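Local coordinates for methionine-binding lipoprotein MetQ (Bacillus subtilis subsp. subtilis, PDB 4GOT) that probably binds methionine and passes it to the membrane permease of the MetNPQ ABC importer, and is also involved in methionine sulfoxide transport, at residues K6-K14 and G32-Y43; I20-K31 and A222-I232. All blocks are in the same frame, centred on the assembly; numbering follows the deposited sequence.

Contact 1: K6-K14 and G32-Y43. With MSE (selenomethionine), chain B; SO4 (sulfate ion), chain C.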
loop_
_atom_site.group_PDB
_atom_site.type_symbol
_atom_site.label_atom_id
_atom_site.label_comp_id
_atom_site.label_asym_id
_atom_site.label_seq_id
_atom_site.Cartn_x
_atom_site.Cartn_y
_atom_site.Cartn_z
ATOM N N LYS A 6 -6.854 26.369 -9.472
ATOM C CA LYS A 6 -7.014 26.132 -8.007
ATOM C C LYS A 6 -7.679 24.798 -7.605
ATOM O O LYS A 6 -7.942 24.571 -6.420
ATOM C CB LYS A 6 -7.852 27.261 -7.379
ATOM C CG LYS A 6 -7.207 28.642 -7.405
ATOM C CD LYS A 6 -6.196 28.802 -6.281
ATOM C CE LYS A 6 -5.725 30.230 -6.169
ATOM N NZ LYS A 6 -5.520 30.594 -4.745
ATOM N N GLU A 7 -7.954 23.924 -8.570
ATOM C CA GLU A 7 -8.577 22.611 -8.306
ATOM C C GLU A 7 -7.502 21.521 -8.360
ATOM O O GLU A 7 -6.656 21.498 -9.257
ATOM C CB GLU A 7 -9.669 22.309 -9.327
ATOM C CG GLU A 7 -10.346 20.955 -9.162
ATOM C CD GLU A 7 -11.343 20.650 -10.306
ATOM O OE1 GLU A 7 -10.944 20.726 -11.510
ATOM O OE2 GLU A 7 -12.527 20.331 -9.997
ATOM N N ILE A 8 -7.535 20.628 -7.383
ATOM C CA ILE A 8 -6.595 19.553 -7.316
ATOM C C ILE A 8 -7.399 18.300 -7.614
ATOM O O ILE A 8 -8.326 17.960 -6.851
ATOM C CB ILE A 8 -5.979 19.415 -5.900
ATOM C CG1 ILE A 8 -5.535 20.769 -5.320
ATOM C CG2 ILE A 8 -4.808 18.440 -5.948
ATOM C CD1 ILE A 8 -5.081 20.686 -3.852
ATOM N N VAL A 9 -7.061 17.630 -8.717
ATOM C CA VAL A 9 -7.674 16.333 -9.115
ATOM C C VAL A 9 -6.716 15.212 -8.693
ATOM O O VAL A 9 -5.542 15.192 -9.086
ATOM C CB VAL A 9 -8.028 16.282 -10.642
ATOM C CG1 VAL A 9 -8.771 15.004 -11.026
ATOM C CG2 VAL A 9 -8.828 17.515 -11.034
ATOM N N VAL A 10 -7.209 14.294 -7.857
ATOM C CA VAL A 10 -6.377 13.221 -7.323
ATOM C C VAL A 10 -7.014 11.832 -7.565
ATOM O O VAL A 10 -8.188 11.623 -7.212
ATOM C CB VAL A 10 -6.161 13.399 -5.797
ATOM C CG1 VAL A 10 -5.106 12.424 -5.293
ATOM C CG2 VAL A 10 -5.784 14.838 -5.486
ATOM N N ALA A 11 -6.239 10.891 -8.112
ATOM C CA ALA A 11 -6.676 9.466 -8.207
ATOM C C ALA A 11 -6.186 8.769 -6.942
ATOM O O ALA A 11 -4.997 8.920 -6.595
ATOM C CB ALA A 11 -6.169 8.770 -9.470
ATOM N N ALA A 12 -7.125 8.121 -6.230
ATOM C CA ALA A 12 -6.874 7.456 -4.929
ATOM C C ALA A 12 -7.668 6.150 -4.814
ATOM O O ALA A 12 -8.812 6.028 -5.312
ATOM C CB ALA A 12 -7.223 8.372 -3.761
ATOM N N THR A 13 -7.073 5.169 -4.129
ATOM C CA THR A 13 -7.781 3.936 -3.828
ATOM C C THR A 13 -8.905 4.302 -2.822
ATOM O O THR A 13 -8.796 5.316 -2.084
ATOM C CB THR A 13 -6.793 2.831 -3.306
ATOM O OG1 THR A 13 -5.832 3.395 -2.397
ATOM C CG2 THR A 13 -6.013 2.135 -4.487
ATOM N N LYS A 14 -9.975 3.507 -2.818
ATOM C CA LYS A 14 -11.218 3.829 -2.113
ATOM C C LYS A 14 -11.083 4.103 -0.645
ATOM O O LYS A 14 -11.690 5.060 -0.141
ATOM C CB LYS A 14 -12.256 2.720 -2.255
ATOM C CG LYS A 14 -13.653 3.174 -1.825
ATOM C CD LYS A 14 -14.691 2.294 -2.488
ATOM C CE LYS A 14 -16.097 2.447 -1.915
ATOM N NZ LYS A 14 -16.745 1.095 -1.946
ATOM N N GLY A 32 -8.078 27.960 -0.144
ATOM C CA GLY A 32 -8.391 28.443 -1.483
ATOM C C GLY A 32 -8.464 27.412 -2.618
ATOM O O GLY A 32 -8.615 27.815 -3.771
ATOM N N TYR A 33 -8.367 26.105 -2.303
ATOM C CA TYR A 33 -8.343 25.049 -3.336
ATOM C C TYR A 33 -9.519 24.093 -3.262
ATOM O O TYR A 33 -9.976 23.756 -2.167
ATOM C CB TYR A 33 -7.017 24.247 -3.304
ATOM C CG TYR A 33 -5.807 25.114 -3.457
ATOM C CD1 TYR A 33 -5.241 25.736 -2.343
ATOM C CD2 TYR A 33 -5.234 25.343 -4.709
ATOM C CE1 TYR A 33 -4.132 26.556 -2.472
ATOM C CE2 TYR A 33 -4.123 26.174 -4.863
ATOM C CZ TYR A 33 -3.567 26.776 -3.739
ATOM O OH TYR A 33 -2.446 27.599 -3.830
ATOM N N THR A 34 -10.020 23.688 -4.435
ATOM C CA THR A 34 -11.032 22.616 -4.534
ATOM C C THR A 34 -10.356 21.249 -4.795
ATOM O O THR A 34 -9.158 21.171 -5.126
ATOM C CB THR A 34 -12.124 22.894 -5.609
ATOM O OG1 THR A 34 -11.509 23.329 -6.833
ATOM C CG2 THR A 34 -13.142 23.966 -5.105
ATOM N N LEU A 35 -11.141 20.186 -4.644
ATOM C CA LEU A 35 -10.664 18.810 -4.710
ATOM C C LEU A 35 -11.628 17.953 -5.519
ATOM O O LEU A 35 -12.833 18.027 -5.331
ATOM C CB LEU A 35 -10.555 18.238 -3.300
ATOM C CG LEU A 35 -9.807 16.923 -3.084
ATOM C CD1 LEU A 35 -8.295 17.022 -3.312
ATOM C CD2 LEU A 35 -10.125 16.460 -1.674
ATOM N N LYS A 36 -11.086 17.154 -6.424
ATOM C CA LYS A 36 -11.842 16.153 -7.174
ATOM C C LYS A 36 -11.096 14.844 -6.960
ATOM O O LYS A 36 -9.879 14.797 -7.136
ATOM C CB LYS A 36 -11.906 16.563 -8.656
ATOM C CG LYS A 36 -13.040 15.952 -9.456
ATOM C CD LYS A 36 -13.528 16.901 -10.550
ATOM C CE LYS A 36 -13.578 16.231 -11.923
ATOM N NZ LYS A 36 -14.520 15.077 -11.995
ATOM N N VAL A 37 -11.803 13.818 -6.485
ATOM C CA VAL A 37 -11.208 12.485 -6.250
ATOM C C VAL A 37 -11.764 11.427 -7.223
ATOM O O VAL A 37 -12.982 11.284 -7.364
ATOM C CB VAL A 37 -11.410 12.007 -4.793
ATOM C CG1 VAL A 37 -10.586 10.746 -4.540
ATOM C CG2 VAL A 37 -11.025 13.136 -3.819
ATOM N N LYS A 38 -10.856 10.748 -7.924
ATOM C CA LYS A 38 -11.169 9.606 -8.791
ATOM C C LYS A 38 -10.663 8.299 -8.148
ATOM O O LYS A 38 -9.469 8.207 -7.757
ATOM C CB LYS A 38 -10.494 9.772 -10.180
ATOM C CG LYS A 38 -10.758 11.103 -10.883
ATOM C CD LYS A 38 -12.166 11.181 -11.423
ATOM C CE LYS A 38 -12.545 12.591 -11.873
ATOM N NZ LYS A 38 -12.032 12.932 -13.231
ATOM N N VAL A 39 -11.545 7.298 -8.032
ATOM C CA VAL A 39 -11.138 5.953 -7.536
ATOM C C VAL A 39 -11.028 5.078 -8.805
ATOM O O VAL A 39 -11.902 5.142 -9.677
ATOM C CB VAL A 39 -12.172 5.354 -6.542
ATOM C CG1 VAL A 39 -11.714 3.998 -6.077
ATOM C CG2 VAL A 39 -12.450 6.287 -5.335
ATOM N N LEU A 40 -9.975 4.271 -8.910
ATOM C CA LEU A 40 -9.742 3.436 -10.122
ATOM C C LEU A 40 -9.802 1.944 -9.736
ATOM O O LEU A 40 -9.683 1.610 -8.550
ATOM C CB LEU A 40 -8.417 3.844 -10.808
ATOM C CG LEU A 40 -8.367 5.323 -11.235
ATOM C CD1 LEU A 40 -6.959 5.615 -11.711
ATOM C CD2 LEU A 40 -9.438 5.645 -12.336
ATOM N N SER A 41 -9.994 1.055 -10.702
ATOM C CA SER A 41 -10.263 -0.376 -10.386
ATOM C C SER A 41 -9.046 -1.207 -9.982
ATOM O O SER A 41 -9.203 -2.264 -9.382
ATOM C CB SER A 41 -10.993 -1.081 -11.521
ATOM O OG SER A 41 -10.417 -0.818 -12.783
ATOM N N ASP A 42 -7.839 -0.791 -10.351
ATOM C CA ASP A 42 -6.646 -1.521 -9.866
ATOM C C ASP A 42 -5.405 -0.657 -9.901
ATOM O O ASP A 42 -5.359 0.364 -10.580
ATOM C CB ASP A 42 -6.442 -2.854 -10.645
ATOM C CG ASP A 42 -5.434 -2.730 -11.808
ATOM O OD1 ASP A 42 -5.849 -2.250 -12.873
ATOM O OD2 ASP A 42 -4.222 -3.112 -11.646
ATOM N N TYR A 43 -4.419 -1.082 -9.089
ATOM C CA TYR A 43 -3.233 -0.367 -8.788
ATOM C C TYR A 43 -2.514 0.098 -10.046
ATOM O O TYR A 43 -1.904 1.170 -10.037
ATOM C CB TYR A 43 -2.264 -1.298 -8.017
ATOM C CG TYR A 43 -2.451 -1.560 -6.517
ATOM C CD1 TYR A 43 -3.260 -0.790 -5.710
ATOM C CD2 TYR A 43 -1.727 -2.602 -5.909
ATOM C CE1 TYR A 43 -3.361 -1.036 -4.337
ATOM C CE2 TYR A 43 -1.818 -2.870 -4.551
ATOM C CZ TYR A 43 -2.645 -2.084 -3.763
ATOM O OH TYR A 43 -2.726 -2.352 -2.431
HETATM N N MSE B 300 -1.847 0.890 0.202
HETATM C CA MSE B 300 -0.986 -0.278 -0.153
HETATM C C MSE B 300 -0.034 -0.708 1.013
HETATM O O MSE B 300 0.618 0.157 1.533
HETATM O OXT MSE B 300 0.154 -1.879 1.431
HETATM C CB MSE B 300 -0.130 0.100 -1.371
HETATM C CG MSE B 300 0.575 -1.033 -2.048
HETATM SE SE MSE B 300 1.820 -0.431 -3.466
HETATM C CE MSE B 300 0.387 -0.005 -4.937
HETATM S S SO4 C . -3.370 33.375 -6.764
HETATM O O1 SO4 C . -3.473 34.752 -7.317
HETATM O O2 SO4 C . -2.276 33.328 -5.754
HETATM O O3 SO4 C . -4.659 32.984 -6.142
HETATM O O4 SO4 C . -3.072 32.433 -7.865
HETATM O O HOH W 1 -8.448 30.876 -4.383
#
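Ile-8, Val-10 and Leu-35 interlock on one face of two parallel strands, 7-12 and 34-38, the paired strands of a beta-alpha-beta unit in a lobe of this periplasmic-binding-protein-type fold. Six backbone hydrogen bonds tie the strands in a regular parallel ladder, from Thr-34 N to Lys-6 O at one end to Ala-12 N to Lys-38 O at the other. Leu-35 supplies the main bump: with CG anti to its backbone N (chi1 -167°), its CD1 reaches over the neighbouring strand, 4.0 Å from Val-10 CG2 and 4.2 Å from Ile-8 CB. Farther along, Val-37 CG1 comes against Ala-12 CB. Leu-21 and Leu-28 of helix 14-29 cover this face. On the reverse face, Val-9 CG2 lies alongside Lys-36 CB, pointing the same way, and the small Ala-11 accepts the branch of Leu-40, with Ala-11 CB 3.9 Å from Leu-40 CD1. At the outer end Lys-6 slants across the Tyr-33 ring, its CD 3.6 Å from CE2, and its NZ makes an off-centre cation-pi contact while a water links that nitrogen to Gly-32 O. Near the other end, Thr-13 CG2 meets the edge of the Tyr-43 ring. Tyr-43 OH is hydrogen-bonded to Asn-180, and the bound selenomethionine sets its CE 3.4 Å above the ring plane, over the centre of the Tyr-43 ring.

Contact 2: I20-K31 and A222-I232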
loop_
_atom_site.group_PDB
_atom_site.type_symbol
_atom_site.label_atom_id
_atom_site.label_comp_id
_atom_site.label_asym_id
_atom_site.label_seq_id
_atom_site.Cartn_x
_atom_site.Cartn_y
_atom_site.Cartn_z
ATOM N N ILE A 20 -9.566 9.810 3.394
ATOM C CA ILE A 20 -8.662 10.815 3.968
ATOM C C ILE A 20 -8.752 12.118 3.177
ATOM O O ILE A 20 -8.890 13.205 3.769
ATOM C CB ILE A 20 -7.217 10.326 4.019
ATOM C CG1 ILE A 20 -7.078 9.241 5.099
ATOM C CG2 ILE A 20 -6.256 11.469 4.353
ATOM C CD1 ILE A 20 -5.788 8.487 4.969
ATOM N N LEU A 21 -8.754 11.991 1.844
ATOM C CA LEU A 21 -8.950 13.158 0.961
ATOM C C LEU A 21 -10.298 13.854 1.196
ATOM O O LEU A 21 -10.361 15.079 1.215
ATOM C CB LEU A 21 -8.770 12.791 -0.539
ATOM C CG LEU A 21 -7.360 12.371 -0.981
ATOM C CD1 LEU A 21 -7.314 11.955 -2.468
ATOM C CD2 LEU A 21 -6.290 13.420 -0.651
ATOM N N LYS A 22 -11.366 13.091 1.378
ATOM C CA LYS A 22 -12.664 13.684 1.635
ATOM C C LYS A 22 -12.623 14.414 2.976
ATOM O O LYS A 22 -13.227 15.473 3.116
ATOM C CB LYS A 22 -13.761 12.633 1.593
ATOM C CG LYS A 22 -15.180 13.131 1.803
ATOM C CD LYS A 22 -16.126 11.923 1.921
ATOM C CE LYS A 22 -17.604 12.278 1.748
ATOM N NZ LYS A 22 -18.311 12.390 3.045
ATOM N N GLU A 23 -11.911 13.877 3.961
ATOM C CA GLU A 23 -11.766 14.623 5.224
ATOM C C GLU A 23 -10.949 15.942 5.016
ATOM O O GLU A 23 -11.290 16.962 5.600
ATOM C CB GLU A 23 -11.169 13.733 6.324
ATOM C CG GLU A 23 -11.289 14.294 7.729
ATOM C CD GLU A 23 -12.694 14.162 8.332
ATOM O OE1 GLU A 23 -13.643 13.688 7.658
ATOM O OE2 GLU A 23 -12.829 14.530 9.516
ATOM N N ALA A 24 -9.910 15.900 4.167
ATOM C CA ALA A 24 -9.045 17.050 3.830
ATOM C C ALA A 24 -9.766 18.126 2.999
ATOM O O ALA A 24 -9.319 19.281 2.971
ATOM C CB ALA A 24 -7.777 16.603 3.079
ATOM N N GLU A 25 -10.877 17.784 2.351
ATOM C CA GLU A 25 -11.577 18.753 1.459
ATOM C C GLU A 25 -11.951 20.147 2.060
ATOM O O GLU A 25 -11.675 21.160 1.457
ATOM C CB GLU A 25 -12.818 18.113 0.807
ATOM C CG GLU A 25 -13.599 19.069 -0.085
ATOM C CD GLU A 25 -14.604 18.381 -1.001
ATOM O OE1 GLU A 25 -15.151 17.302 -0.639
ATOM O OE2 GLU A 25 -14.856 18.945 -2.088
ATOM N N PRO A 26 -12.585 20.191 3.239
ATOM C CA PRO A 26 -12.885 21.506 3.824
ATOM C C PRO A 26 -11.649 22.299 4.287
ATOM O O PRO A 26 -11.683 23.545 4.280
ATOM C CB PRO A 26 -13.825 21.191 5.007
ATOM C CG PRO A 26 -13.805 19.718 5.182
ATOM C CD PRO A 26 -13.254 19.085 3.946
ATOM N N LEU A 27 -10.596 21.585 4.683
ATOM C CA LEU A 27 -9.345 22.211 5.023
ATOM C C LEU A 27 -8.630 22.809 3.772
ATOM O O LEU A 27 -8.003 23.887 3.848
ATOM C CB LEU A 27 -8.435 21.233 5.804
ATOM C CG LEU A 27 -9.023 20.577 7.075
ATOM C CD1 LEU A 27 -7.937 19.663 7.654
ATOM C CD2 LEU A 27 -9.486 21.560 8.129
ATOM N N LEU A 28 -8.741 22.140 2.629
ATOM C CA LEU A 28 -8.239 22.710 1.359
ATOM C C LEU A 28 -9.017 23.936 0.879
ATOM O O LEU A 28 -8.425 24.864 0.350
ATOM C CB LEU A 28 -8.240 21.658 0.228
ATOM C CG LEU A 28 -7.055 20.725 0.233
ATOM C CD1 LEU A 28 -7.322 19.581 -0.744
ATOM C CD2 LEU A 28 -5.762 21.487 -0.066
ATOM N N LYS A 29 -10.339 23.927 1.024
ATOM C CA LYS A 29 -11.159 25.111 0.716
ATOM C C LYS A 29 -10.757 26.321 1.602
ATOM O O LYS A 29 -10.702 27.461 1.125
ATOM C CB LYS A 29 -12.657 24.783 0.847
ATOM C CG LYS A 29 -13.568 25.894 0.328
ATOM C CD LYS A 29 -15.050 25.521 0.324
ATOM C CE LYS A 29 -15.730 25.732 1.687
ATOM N NZ LYS A 29 -17.174 26.125 1.567
ATOM N N GLU A 30 -10.405 26.059 2.863
ATOM C CA GLU A 30 -9.845 27.105 3.762
ATOM C C GLU A 30 -8.509 27.724 3.300
ATOM O O GLU A 30 -8.125 28.819 3.768
ATOM C CB GLU A 30 -9.735 26.589 5.214
ATOM C CG GLU A 30 -11.084 26.636 5.961
ATOM C CD GLU A 30 -11.198 25.691 7.171
ATOM O OE1 GLU A 30 -10.159 25.210 7.696
ATOM O OE2 GLU A 30 -12.350 25.425 7.604
ATOM N N LYS A 31 -7.825 27.023 2.394
ATOM C CA LYS A 31 -6.610 27.483 1.744
ATOM C C LYS A 31 -6.839 27.988 0.325
ATOM O O LYS A 31 -5.881 28.343 -0.364
ATOM C CB LYS A 31 -5.582 26.344 1.698
ATOM C CG LYS A 31 -5.071 25.925 3.074
ATOM C CD LYS A 31 -3.962 24.892 2.937
ATOM C CE LYS A 31 -3.589 24.256 4.262
ATOM N NZ LYS A 31 -2.775 25.142 5.126
ATOM N N ALA A 222 -0.137 22.918 -0.714
ATOM C CA ALA A 222 -1.382 23.068 0.033
ATOM C C ALA A 222 -1.970 21.708 0.440
ATOM O O ALA A 222 -2.434 21.546 1.573
ATOM C CB ALA A 222 -2.407 23.871 -0.791
ATOM N N LEU A 223 -1.961 20.745 -0.484
ATOM C CA LEU A 223 -2.412 19.368 -0.220
ATOM C C LEU A 223 -1.525 18.692 0.859
ATOM O O LEU A 223 -2.062 18.175 1.840
ATOM C CB LEU A 223 -2.462 18.563 -1.527
ATOM C CG LEU A 223 -2.887 17.089 -1.409
ATOM C CD1 LEU A 223 -4.350 16.928 -1.003
ATOM C CD2 LEU A 223 -2.538 16.346 -2.689
HETATM N N MSE A 224 -0.196 18.752 0.707
HETATM C CA MSE A 224 0.724 18.164 1.679
HETATM C C MSE A 224 0.516 18.757 3.051
HETATM O O MSE A 224 0.532 18.045 4.030
HETATM C CB MSE A 224 2.189 18.356 1.254
HETATM C CG MSE A 224 2.562 17.641 -0.035
HETATM SE SE MSE A 224 1.834 15.831 -0.151
HETATM C CE MSE A 224 2.798 15.003 1.320
ATOM N N GLU A 225 0.316 20.077 3.096
ATOM C CA GLU A 225 0.013 20.811 4.321
ATOM C C GLU A 225 -1.222 20.272 5.046
ATOM O O GLU A 225 -1.192 20.019 6.235
ATOM C CB GLU A 225 -0.183 22.298 4.026
ATOM C CG GLU A 225 1.087 23.120 4.097
ATOM C CD GLU A 225 0.856 24.634 3.948
ATOM O OE1 GLU A 225 -0.316 25.087 3.857
ATOM O OE2 GLU A 225 1.858 25.383 3.917
ATOM N N VAL A 226 -2.338 20.155 4.347
ATOM C CA VAL A 226 -3.542 19.597 4.963
ATOM C C VAL A 226 -3.346 18.131 5.422
ATOM O O VAL A 226 -3.769 17.770 6.542
ATOM C CB VAL A 226 -4.779 19.718 4.046
ATOM C CG1 VAL A 226 -5.946 18.968 4.661
ATOM C CG2 VAL A 226 -5.138 21.189 3.839
ATOM N N LEU A 227 -2.679 17.318 4.598
ATOM C CA LEU A 227 -2.502 15.871 4.907
ATOM C C LEU A 227 -1.543 15.624 6.098
ATOM O O LEU A 227 -1.481 14.501 6.679
ATOM C CB LEU A 227 -2.045 15.082 3.690
ATOM C CG LEU A 227 -2.988 14.990 2.509
ATOM C CD1 LEU A 227 -2.294 14.317 1.312
ATOM C CD2 LEU A 227 -4.287 14.293 2.883
ATOM N N HIS A 228 -0.847 16.668 6.491
ATOM C CA HIS A 228 -0.009 16.602 7.734
ATOM C C HIS A 228 -0.599 17.400 8.865
ATOM O O HIS A 228 0.019 17.506 9.909
ATOM C CB HIS A 228 1.443 16.975 7.430
ATOM C CG HIS A 228 2.102 15.909 6.647
ATOM N ND1 HIS A 228 2.666 14.810 7.257
ATOM C CD2 HIS A 228 2.132 15.663 5.310
ATOM C CE1 HIS A 228 3.049 13.948 6.320
ATOM N NE2 HIS A 228 2.726 14.438 5.131
ATOM N N SER A 229 -1.804 17.958 8.676
ATOM C CA SER A 229 -2.447 18.721 9.790
ATOM C C SER A 229 -2.747 17.820 11.008
ATOM O O SER A 229 -2.873 16.588 10.879
ATOM C CB SER A 229 -3.742 19.393 9.316
ATOM O OG SER A 229 -4.743 18.442 8.991
ATOM N N LYS A 230 -2.902 18.422 12.177
ATOM C CA LYS A 230 -3.338 17.663 13.360
ATOM C C LYS A 230 -4.702 17.028 13.088
ATOM O O LYS A 230 -4.900 15.874 13.421
ATOM C CB LYS A 230 -3.386 18.511 14.641
ATOM C CG LYS A 230 -3.654 17.683 15.912
ATOM C CD LYS A 230 -3.873 18.523 17.162
ATOM C CE LYS A 230 -4.284 17.676 18.374
ATOM N NZ LYS A 230 -3.362 16.536 18.672
ATOM N N LYS A 231 -5.628 17.765 12.476
ATOM C CA LYS A 231 -6.952 17.200 12.143
ATOM C C LYS A 231 -6.873 15.922 11.309
ATOM O O LYS A 231 -7.516 14.933 11.653
ATOM C CB LYS A 231 -7.840 18.229 11.427
ATOM C CG LYS A 231 -8.422 19.261 12.362
ATOM C CD LYS A 231 -8.960 20.474 11.619
ATOM C CE LYS A 231 -9.946 21.235 12.476
ATOM N NZ LYS A 231 -9.840 22.687 12.193
ATOM N N ILE A 232 -6.086 15.915 10.225
ATOM C CA ILE A 232 -5.972 14.706 9.398
ATOM C C ILE A 232 -5.238 13.546 10.121
ATOM O O ILE A 232 -5.698 12.412 10.068
ATOM C CB ILE A 232 -5.443 15.008 7.972
ATOM C CG1 ILE A 232 -6.521 15.758 7.164
ATOM C CG2 ILE A 232 -5.057 13.732 7.240
ATOM C CD1 ILE A 232 -7.862 15.054 7.067
#
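Helix 20-29 crosses helix 222-227 at 115°, with their axes 9.6 Å apart at closest approach and Ala-24 facing Val-226. This is helix-on-helix packing in one lobe of the binding protein, where a short turn capped by Ser-229 joins helix 218-227 to helix 230-239 and brings the first turn of the latter against the same partner. Val-226 lies over Ala-24 and Leu-27; its side chain has a second conformer, so which methyl meets which neighbour is doubtful. Ile-232 acts as a knob in the hole formed by Ile-20, Glu-23, Ala-24 and Leu-27, its CD1 3.6 Å from Glu-23 CG. Deeper in, Leu-227 CD2 meets Ile-20 CG2 at 3.7 Å, the two side chains crossing at about a right angle, and Leu-223 CD1 touches both Leu-21 CD2 and Leu-28 CD1. The turn is pinned by Ser-229, whose OG donates to Val-226 O at 2.7 Å and, as N-cap, accepts from Ile-232 N. An alanine here would remove both bonds and would probably leave Ile-232 N without its cap, making the turn that aims the Ile-232 knob less firmly fixed. Near the surface a salt bridge closes the contact: Lys-31 NZ lies 2.8 Å from Glu-225 OE1, approaching on the anti side, 30° out of the carboxylate plane.

In the fold
The two contacts have centres 13 Å apart in the same lobe and share one beta-alpha-beta unit: strand 7-12 leads into helix 14-29, which returns to strand 34-38. Contact 1 pairs its two strands at one edge of the mixed sheet, where 34-38 is outermost, and contact 2 packs its helix against 218-227 and 230-239. Their segments therefore alternate along the chain, and contact 2 brings C-terminal helices back to the N-terminal unit. The two contacts touch where Val-10 CG1 meets Leu-21 CD1 and, just before strand 34-38, where Tyr-33 CE1 meets Ala-222 CB. Strand 34-38 leads on toward Tyr-43 in the ligand pocket, whereas contact 2 lies on the helical layer outside the sheet.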